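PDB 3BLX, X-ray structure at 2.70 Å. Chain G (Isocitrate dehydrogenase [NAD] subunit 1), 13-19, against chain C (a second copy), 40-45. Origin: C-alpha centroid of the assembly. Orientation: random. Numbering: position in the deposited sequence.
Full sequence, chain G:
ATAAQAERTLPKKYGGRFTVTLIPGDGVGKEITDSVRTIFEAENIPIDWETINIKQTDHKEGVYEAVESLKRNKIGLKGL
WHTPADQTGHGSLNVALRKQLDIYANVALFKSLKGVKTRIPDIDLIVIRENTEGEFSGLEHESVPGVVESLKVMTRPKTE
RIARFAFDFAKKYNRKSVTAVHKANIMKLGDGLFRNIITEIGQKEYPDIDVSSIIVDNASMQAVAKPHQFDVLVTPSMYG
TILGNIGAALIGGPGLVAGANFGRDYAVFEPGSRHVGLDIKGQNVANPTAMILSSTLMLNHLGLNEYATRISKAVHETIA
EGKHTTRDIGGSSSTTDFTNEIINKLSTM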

ATOM      1  N   LYS G  13       7.330  48.748  12.920  1.00 69.04           N
ATOM      2  CA  LYS G  13       6.365  48.383  11.880  1.00109.42           C
ATOM      3  C   LYS G  13       5.486  49.573  11.470  1.00102.38           C
ATOM      4  O   LYS G  13       5.996  50.658  11.162  1.00 80.56           O
ATOM      5  CB  LYS G  13       5.481  47.204  12.326  1.00 96.80           C
ATOM      6  CG  LYS G  13       6.175  45.838  12.346  1.00 98.58           C
ATOM      7  CD  LYS G  13       6.502  45.342  10.942  1.00 70.91           C
ATOM      8  CE  LYS G  13       7.975  45.602  10.559  1.00 98.44           C
ATOM      9  NZ  LYS G  13       8.926  44.493  10.941  1.00 47.66           N
ATOM     10  N   TYR G  14       4.171  49.351  11.459  1.00 78.52           N
ATOM     11  CA  TYR G  14       3.208  50.384  11.086  1.00 81.58           C
ATOM     12  C   TYR G  14       1.778  49.844  11.065  1.00100.76           C
ATOM     13  O   TYR G  14       0.826  50.622  10.932  1.00 68.79           O
ATOM     14  CB  TYR G  14       3.536  50.953   9.705  1.00 73.70           C
ATOM     15  CG  TYR G  14       3.469  49.927   8.588  1.00 90.91           C
ATOM     16  CD1 TYR G  14       2.243  49.455   8.111  1.00 75.08           C
ATOM     17  CD2 TYR G  14       4.635  49.432   8.003  1.00 91.06           C
ATOM     18  CE1 TYR G  14       2.182  48.515   7.090  1.00 57.66           C
ATOM     19  CE2 TYR G  14       4.583  48.499   6.982  1.00 62.67           C
ATOM     20  CZ  TYR G  14       3.359  48.044   6.530  1.00 57.27           C
ATOM     21  OH  TYR G  14       3.322  47.114   5.517  1.00 56.59           O
ATOM     22  N   GLY G  15       1.645  48.520  11.201  1.00 96.08           N
ATOM     23  CA  GLY G  15       0.412  47.795  10.910  1.00 79.44           C
ATOM     24  C   GLY G  15      -0.968  48.333  11.287  1.00 88.44           C
ATOM     25  O   GLY G  15      -1.436  49.377  10.810  1.00 64.40           O
ATOM     26  N   GLY G  16      -1.655  47.550  12.109  1.00 94.34           N
ATOM     27  CA  GLY G  16      -2.958  47.896  12.636  1.00 40.71           C
ATOM     28  C   GLY G  16      -2.912  47.324  14.033  1.00 61.65           C
ATOM     29  O   GLY G  16      -1.889  47.434  14.712  1.00 50.73           O
ATOM     30  N   ARG G  17      -3.993  46.691  14.467  1.00 59.68           N
ATOM     31  CA  ARG G  17      -4.025  46.156  15.820  1.00 52.43           C
ATOM     32  C   ARG G  17      -4.671  44.771  15.860  1.00 56.39           C
ATOM     33  O   ARG G  17      -5.710  44.540  15.235  1.00 49.59           O
ATOM     34  CB  ARG G  17      -4.738  47.139  16.754  1.00 59.58           C
ATOM     35  CG  ARG G  17      -4.624  48.597  16.288  1.00 73.88           C
ATOM     36  CD  ARG G  17      -5.123  49.561  17.342  1.00 79.65           C
ATOM     37  NE  ARG G  17      -4.418  49.335  18.595  1.00 67.00           N
ATOM     38  CZ  ARG G  17      -4.907  49.635  19.789  1.00 79.35           C
ATOM     39  NH1 ARG G  17      -6.116  50.183  19.896  1.00112.16           N
ATOM     40  NH2 ARG G  17      -4.191  49.380  20.880  1.00 62.48           N
ATOM     41  N   PHE G  18      -4.020  43.845  16.566  1.00 39.23           N
ATOM     42  CA  PHE G  18      -4.561  42.513  16.780  1.00 31.16           C
ATOM     43  C   PHE G  18      -5.621  42.552  17.844  1.00 31.14           C
ATOM     44  O   PHE G  18      -5.443  43.184  18.876  1.00 38.82           O
ATOM     45  CB  PHE G  18      -3.484  41.566  17.294  1.00 34.89           C
ATOM     46  CG  PHE G  18      -2.355  41.348  16.335  1.00 41.04           C
ATOM     47  CD1 PHE G  18      -2.421  40.316  15.406  1.00 45.28           C
ATOM     48  CD2 PHE G  18      -1.210  42.163  16.372  1.00 45.52           C
ATOM     49  CE1 PHE G  18      -1.363  40.094  14.506  1.00 50.13           C
ATOM     50  CE2 PHE G  18      -0.152  41.964  15.499  1.00 33.02           C
ATOM     51  CZ  PHE G  18      -0.225  40.923  14.555  1.00 53.18           C
ATOM     52  N   THR G  19      -6.717  41.850  17.616  1.00 30.16           N
ATOM     53  CA  THR G  19      -7.651  41.594  18.689  1.00 26.90           C
ATOM     54  C   THR G  19      -7.334  40.218  19.243  1.00 34.58           C
ATOM     55  O   THR G  19      -7.442  39.224  18.520  1.00 43.81           O
ATOM     56  CB  THR G  19      -9.085  41.586  18.180  1.00 30.87           C
ATOM     57  OG1 THR G  19      -9.388  42.858  17.592  1.00 42.59           O
ATOM     58  CG2 THR G  19     -10.053  41.282  19.315  1.00 26.05           C
TER
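Chain C, residues 40-45: FEAENI

The end of a helix in chain C lies against a loop of chain G that leads into a strand, in a small contact of side chains reaching to main-chain oxygens and a few polar groups. The two stretches bury 285 Å² between them, both sides summed.

In chain C the helix runs through Ala C42. Asn C44 is the first residue to leave helical phi/psi; its phi is positive, and a Schellman motif closes the last turn. Ile C45 N bonds to Phe C40 O at 3.2 Å. Chain G is loop or turn around Tyr G14 to Arg G17, and a strand begins at Phe G18.

The backbones come nearest at Lys G13 and Ala C42, CA to CA 6.4 Å. The CA-to-CB bond of Lys G13 points toward chain C, and Lys G13 CD lies 3.5 Å from Glu C41 O. Its NZ is 4.6 Å from Glu C41 OE2, too far for a salt bridge.

Tyr G14 CE2 packs 4.3 Å from Ala C42 CB. Its OH is 3.0 Å from both Ala C42 O and Glu C43 OE2; the bond to the carboxylate is weak, and the proton's choice of acceptor is open.

Gly G15 and Gly G16 make no contact. The two stretches run in roughly the same direction: Phe G18 CZ meets Asn C44 ND2 at 3.4 Å, with the amide nitrogen at the ring edge.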

ATOM      1  N   PHE C  40       7.275  40.696   3.343  1.00 40.89           N
ATOM      2  CA  PHE C  40       6.465  39.827   4.183  1.00 48.90           C
ATOM      3  C   PHE C  40       6.541  40.193   5.658  1.00 44.20           C
ATOM      4  O   PHE C  40       5.526  40.190   6.330  1.00 53.97           O
ATOM      5  CB  PHE C  40       6.817  38.345   3.966  1.00 41.31           C
ATOM      6  CG  PHE C  40       5.983  37.669   2.910  1.00 36.69           C
ATOM      7  CD1 PHE C  40       5.610  38.353   1.762  1.00 42.97           C
ATOM      8  CD2 PHE C  40       5.591  36.357   3.053  1.00 35.41           C
ATOM      9  CE1 PHE C  40       4.855  37.742   0.780  1.00 29.30           C
ATOM     10  CE2 PHE C  40       4.837  35.743   2.077  1.00 42.18           C
ATOM     11  CZ  PHE C  40       4.461  36.436   0.938  1.00 33.10           C
ATOM     12  N   GLU C  41       7.735  40.506   6.153  1.00 46.14           N
ATOM     13  CA  GLU C  41       7.889  40.915   7.541  1.00 53.58           C
ATOM     14  C   GLU C  41       7.243  42.270   7.760  1.00 52.87           C
ATOM     15  O   GLU C  41       6.678  42.525   8.818  1.00 54.86           O
ATOM     16  CB  GLU C  41       9.354  40.969   7.956  1.00 50.60           C
ATOM     17  CG  GLU C  41      10.109  42.143   7.375  1.00 86.78           C
ATOM     18  CD  GLU C  41      11.513  42.291   7.944  1.00115.92           C
ATOM     19  OE1 GLU C  41      12.302  43.097   7.385  1.00 98.78           O
ATOM     20  OE2 GLU C  41      11.820  41.600   8.943  1.00118.56           O
ATOM     21  N   ALA C  42       7.306  43.123   6.742  1.00 48.07           N
ATOM     22  CA  ALA C  42       6.727  44.453   6.820  1.00 50.80           C
ATOM     23  C   ALA C  42       5.210  44.411   6.930  1.00 48.02           C
ATOM     24  O   ALA C  42       4.586  45.292   7.512  1.00 54.32           O
ATOM     25  CB  ALA C  42       7.141  45.268   5.623  1.00 46.75           C
ATOM     26  N   GLU C  43       4.620  43.384   6.350  1.00 52.72           N
ATOM     27  CA  GLU C  43       3.184  43.254   6.322  1.00 45.92           C
ATOM     28  C   GLU C  43       2.781  42.364   7.491  1.00 41.72           C
ATOM     29  O   GLU C  43       1.597  42.130   7.731  1.00 42.20           O
ATOM     30  CB  GLU C  43       2.762  42.651   4.978  1.00 48.88           C
ATOM     31  CG  GLU C  43       1.302  42.827   4.643  1.00 69.02           C
ATOM     32  CD  GLU C  43       0.983  44.246   4.267  1.00 76.29           C
ATOM     33  OE1 GLU C  43      -0.207  44.620   4.272  1.00 79.74           O
ATOM     34  OE2 GLU C  43       1.938  44.986   3.973  1.00 71.67           O
ATOM     35  N   ASN C  44       3.788  41.888   8.220  1.00 42.68           N
ATOM     36  CA  ASN C  44       3.610  40.987   9.367  1.00 56.82           C
ATOM     37  C   ASN C  44       2.734  39.762   9.083  1.00 58.59           C
ATOM     38  O   ASN C  44       1.733  39.515   9.752  1.00 55.31           O
ATOM     39  CB  ASN C  44       3.084  41.751  10.584  1.00 64.98           C
ATOM     40  CG  ASN C  44       3.578  41.165  11.899  1.00 79.64           C
ATOM     41  OD1 ASN C  44       4.757  40.818  12.043  1.00 71.49           O
ATOM     42  ND2 ASN C  44       2.681  41.060  12.870  1.00 68.11           N
ATOM     43  N   ILE C  45       3.130  38.997   8.078  1.00 52.26           N
ATOM     44  CA  ILE C  45       2.372  37.839   7.640  1.00 51.14           C
ATOM     45  C   ILE C  45       2.756  36.623   8.474  1.00 44.92           C
ATOM     46  O   ILE C  45       3.928  36.442   8.810  1.00 44.29           O
ATOM     47  CB  ILE C  45       2.600  37.579   6.125  1.00 47.78           C
ATOM     48  CG1 ILE C  45       1.992  38.711   5.293  1.00 39.94           C
ATOM     49  CG2 ILE C  45       1.983  36.260   5.696  1.00 38.02           C
ATOM     50  CD1 ILE C  45       2.249  38.593   3.818  1.00 38.68           C
TER